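PDB 4OW5: fusolin from Unidentified entomopoxvirus, which forms the crystals of viral spindles and enhances virulence, probably by binding and oxidatively attacking chitin as a lytic polysaccharide monooxygenase. Local coordinates for residues H1-F6 with C139-H144. Residues are numbered along the deposited sequence; the frame is centred on the assembly and turned at random.
Sequences HGYITF and CPTAIH
Tyr-3 and Cys-139 form an antiparallel hydrogen-bonded pair in the fibronectin type III-like β-sandwich of this lytic polysaccharide monooxygenase domain, joining strand 2-6 to the end of strand 131-140. Tyr-3 N donates to Cys-139 O, and Cys-139 N returns a bond to Tyr-3 O at 2.9 Å. With chi1 at 44°, CG of Tyr-3 sits between its own backbone N and carbonyl carbon, and Cys-139 O lies over one face of the ring. From CB outward, CD1 and then CE1 run beside Cys-139 CB, Tyr-3 CE1 lying 3.7 Å from it. Tyr-3 CE2, on the other arm, is 3.8 Å from Thr-141 CG2; CZ nears both this methyl and Cys-139 SG. At the tip Tyr-3 OH lies 4.0 Å from Cys-139 SG, which is disulfide-bonded to Cys-189 and approaches the ring obliquely. At the N-terminal residue, His-1 O is gripped by Thr-141 N and, almost straight (171°), by Ala-142 N, both from the same face of its carbonyl plane. His-1 NE2 hydrogen-bonds Glu-68. His-1 and His-144 bind copper or zinc in this protein, as the family's histidine brace, which also uses the amino terminus; with no metal bound here, His-144 CD2 lies 3.5 Å from His-1 N, at the imidazole edge.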
ATOM      1  N   HIS A   1      27.331   5.594  20.798  1.00 14.62           N
ATOM      2  CA  HIS A   1      26.961   4.382  20.060  1.00 14.15           C
ATOM      3  C   HIS A   1      25.540   3.995  20.399  1.00 13.02           C
ATOM      4  O   HIS A   1      25.100   4.064  21.551  1.00 10.38           O
ATOM      5  CB  HIS A   1      27.889   3.213  20.334  1.00 15.22           C
ATOM      6  CG  HIS A   1      29.181   3.252  19.575  1.00 19.29           C
ATOM      7  ND1 HIS A   1      30.032   4.332  19.640  1.00 21.60           N
ATOM      8  CD2 HIS A   1      29.746   2.308  18.793  1.00 20.82           C
ATOM      9  CE1 HIS A   1      31.077   4.019  18.893  1.00 21.02           C
ATOM     10  NE2 HIS A   1      30.971   2.782  18.422  1.00 21.00           N
ATOM     11  N   GLY A   2      24.833   3.566  19.390  1.00 10.35           N
ATOM     12  CA  GLY A   2      23.434   3.217  19.553  1.00 10.36           C
ATOM     13  C   GLY A   2      22.694   3.119  18.252  1.00 12.90           C
ATOM     14  O   GLY A   2      23.275   3.281  17.177  1.00 12.51           O
ATOM     15  N   TYR A   3      21.414   2.809  18.366  1.00 10.08           N
ATOM     16  CA  TYR A   3      20.518   2.597  17.246  1.00  9.92           C
ATOM     17  C   TYR A   3      19.058   2.851  17.668  1.00 11.81           C
ATOM     18  O   TYR A   3      18.735   2.857  18.859  1.00  9.35           O
ATOM     19  CB  TYR A   3      20.674   1.171  16.666  1.00  9.89           C
ATOM     20  CG  TYR A   3      20.757   0.076  17.708  1.00 13.92           C
ATOM     21  CD1 TYR A   3      19.657  -0.254  18.490  1.00 16.15           C
ATOM     22  CD2 TYR A   3      21.971  -0.555  17.994  1.00 15.42           C
ATOM     23  CE1 TYR A   3      19.767  -1.135  19.557  1.00 16.04           C
ATOM     24  CE2 TYR A   3      22.069  -1.505  19.013  1.00 16.76           C
ATOM     25  CZ  TYR A   3      20.967  -1.771  19.805  1.00 22.42           C
ATOM     26  OH  TYR A   3      20.978  -2.702  20.804  1.00 20.73           O
ATOM     27  N   ILE A   4      18.206   3.088  16.681  1.00 10.57           N
ATOM     28  CA  ILE A   4      16.770   3.285  16.898  1.00 11.11           C
ATOM     29  C   ILE A   4      16.188   1.924  17.229  1.00 14.45           C
ATOM     30  O   ILE A   4      16.414   0.997  16.453  1.00 13.90           O
ATOM     31  CB  ILE A   4      15.974   3.895  15.716  1.00 14.14           C
ATOM     32  CG1 ILE A   4      16.727   4.970  14.911  1.00 15.61           C
ATOM     33  CG2 ILE A   4      14.622   4.430  16.213  1.00 14.21           C
ATOM     34  CD1 ILE A   4      16.097   5.118  13.458  1.00 17.39           C
ATOM     35  N   THR A   5      15.455   1.803  18.356  1.00 11.40           N
ATOM     36  CA  THR A   5      14.766   0.565  18.723  1.00 10.54           C
ATOM     37  C   THR A   5      13.294   0.696  18.432  1.00 13.34           C
ATOM     38  O   THR A   5      12.652  -0.317  18.206  1.00 13.22           O
ATOM     39  CB  THR A   5      15.026   0.124  20.132  1.00 18.59           C
ATOM     40  OG1 THR A   5      14.866   1.232  21.004  1.00 16.04           O
ATOM     41  CG2 THR A   5      16.385  -0.527  20.266  1.00 15.80           C
ATOM     42  N   PHE A   6      12.745   1.894  18.424  1.00  8.47           N
ATOM     43  CA  PHE A   6      11.330   2.047  18.033  1.00  8.45           C
ATOM     44  C   PHE A   6      11.120   3.353  17.296  1.00 13.09           C
ATOM     45  O   PHE A   6      11.306   4.389  17.924  1.00 13.69           O
ATOM     46  CB  PHE A   6      10.352   1.972  19.217  1.00  9.77           C
ATOM     47  CG  PHE A   6       8.941   1.902  18.683  1.00 11.81           C
ATOM     48  CD1 PHE A   6       8.509   0.787  17.988  1.00 13.55           C
ATOM     49  CD2 PHE A   6       8.100   3.007  18.736  1.00 14.85           C
ATOM     50  CE1 PHE A   6       7.295   0.782  17.328  1.00 14.21           C
ATOM     51  CE2 PHE A   6       6.825   2.967  18.155  1.00 17.34           C
ATOM     52  CZ  PHE A   6       6.430   1.839  17.464  1.00 15.67           C
ATOM     53  N   CYS A 139      18.141   3.658  21.530  1.00 12.66           N
ATOM     54  CA  CYS A 139      18.884   2.807  22.440  1.00 13.58           C
ATOM     55  C   CYS A 139      20.373   3.146  22.418  1.00 16.04           C
ATOM     56  O   CYS A 139      21.068   2.748  21.478  1.00 13.28           O
ATOM     57  CB  CYS A 139      18.637   1.354  22.052  1.00 16.37           C
ATOM     58  SG  CYS A 139      19.399   0.124  23.138  1.00 22.07           S
ATOM     59  N   PRO A 140      20.905   3.841  23.453  1.00 12.70           N
ATOM     60  CA  PRO A 140      22.350   4.122  23.459  1.00 12.91           C
ATOM     61  C   PRO A 140      23.092   2.951  24.081  1.00 18.65           C
ATOM     62  O   PRO A 140      22.819   2.602  25.224  1.00 19.98           O
ATOM     63  CB  PRO A 140      22.455   5.374  24.318  1.00 14.64           C
ATOM     64  CG  PRO A 140      21.322   5.226  25.321  1.00 17.70           C
ATOM     65  CD  PRO A 140      20.252   4.383  24.666  1.00 13.37           C
ATOM     66  N   THR A 141      23.979   2.308  23.330  1.00 15.93           N
ATOM     67  CA  THR A 141      24.781   1.235  23.893  1.00 15.64           C
ATOM     68  C   THR A 141      25.936   1.865  24.708  1.00 17.95           C
ATOM     69  O   THR A 141      26.481   1.211  25.591  1.00 17.72           O
ATOM     70  CB  THR A 141      25.246   0.284  22.809  1.00 19.09           C
ATOM     71  OG1 THR A 141      26.079   0.967  21.895  1.00 17.72           O
ATOM     72  CG2 THR A 141      24.082  -0.349  22.067  1.00 18.87           C
ATOM     73  N   ALA A 142      26.351   3.101  24.350  1.00 13.53           N
ATOM     74  CA  ALA A 142      27.331   3.900  25.083  1.00 14.51           C
ATOM     75  C   ALA A 142      26.715   5.257  25.317  1.00 20.81           C
ATOM     76  O   ALA A 142      26.268   5.897  24.366  1.00 21.19           O
ATOM     77  CB  ALA A 142      28.617   4.040  24.315  1.00 15.47           C
ATOM     78  N   ILE A 143      26.733   5.719  26.548  1.00 17.56           N
ATOM     79  CA  ILE A 143      26.139   7.009  26.903  1.00 17.73           C
ATOM     80  C   ILE A 143      27.065   8.163  26.517  1.00 18.84           C
ATOM     81  O   ILE A 143      28.205   8.215  26.958  1.00 18.40           O
ATOM     82  CB  ILE A 143      25.775   7.050  28.412  1.00 21.41           C
ATOM     83  CG1 ILE A 143      24.759   5.934  28.785  1.00 23.51           C
ATOM     84  CG2 ILE A 143      25.228   8.440  28.793  1.00 18.36           C
ATOM     85  CD1 ILE A 143      23.413   6.072  28.110  1.00 28.05           C
ATOM     86  N   HIS A 144      26.556   9.106  25.738  1.00 17.06           N
ATOM     87  CA  HIS A 144      27.300  10.308  25.356  1.00 17.25           C
ATOM     88  C   HIS A 144      26.434  11.532  25.478  1.00 20.63           C
ATOM     89  O   HIS A 144      25.365  11.623  24.857  1.00 19.01           O
ATOM     90  CB  HIS A 144      27.882  10.289  23.942  1.00 18.48           C
ATOM     91  CG  HIS A 144      28.760   9.127  23.648  1.00 22.37           C
ATOM     92  ND1 HIS A 144      29.931   8.877  24.364  1.00 23.77           N
ATOM     93  CD2 HIS A 144      28.602   8.158  22.726  1.00 23.31           C
ATOM     94  CE1 HIS A 144      30.414   7.751  23.864  1.00 22.44           C
ATOM     95  NE2 HIS A 144      29.642   7.274  22.911  1.00 22.88           N
TER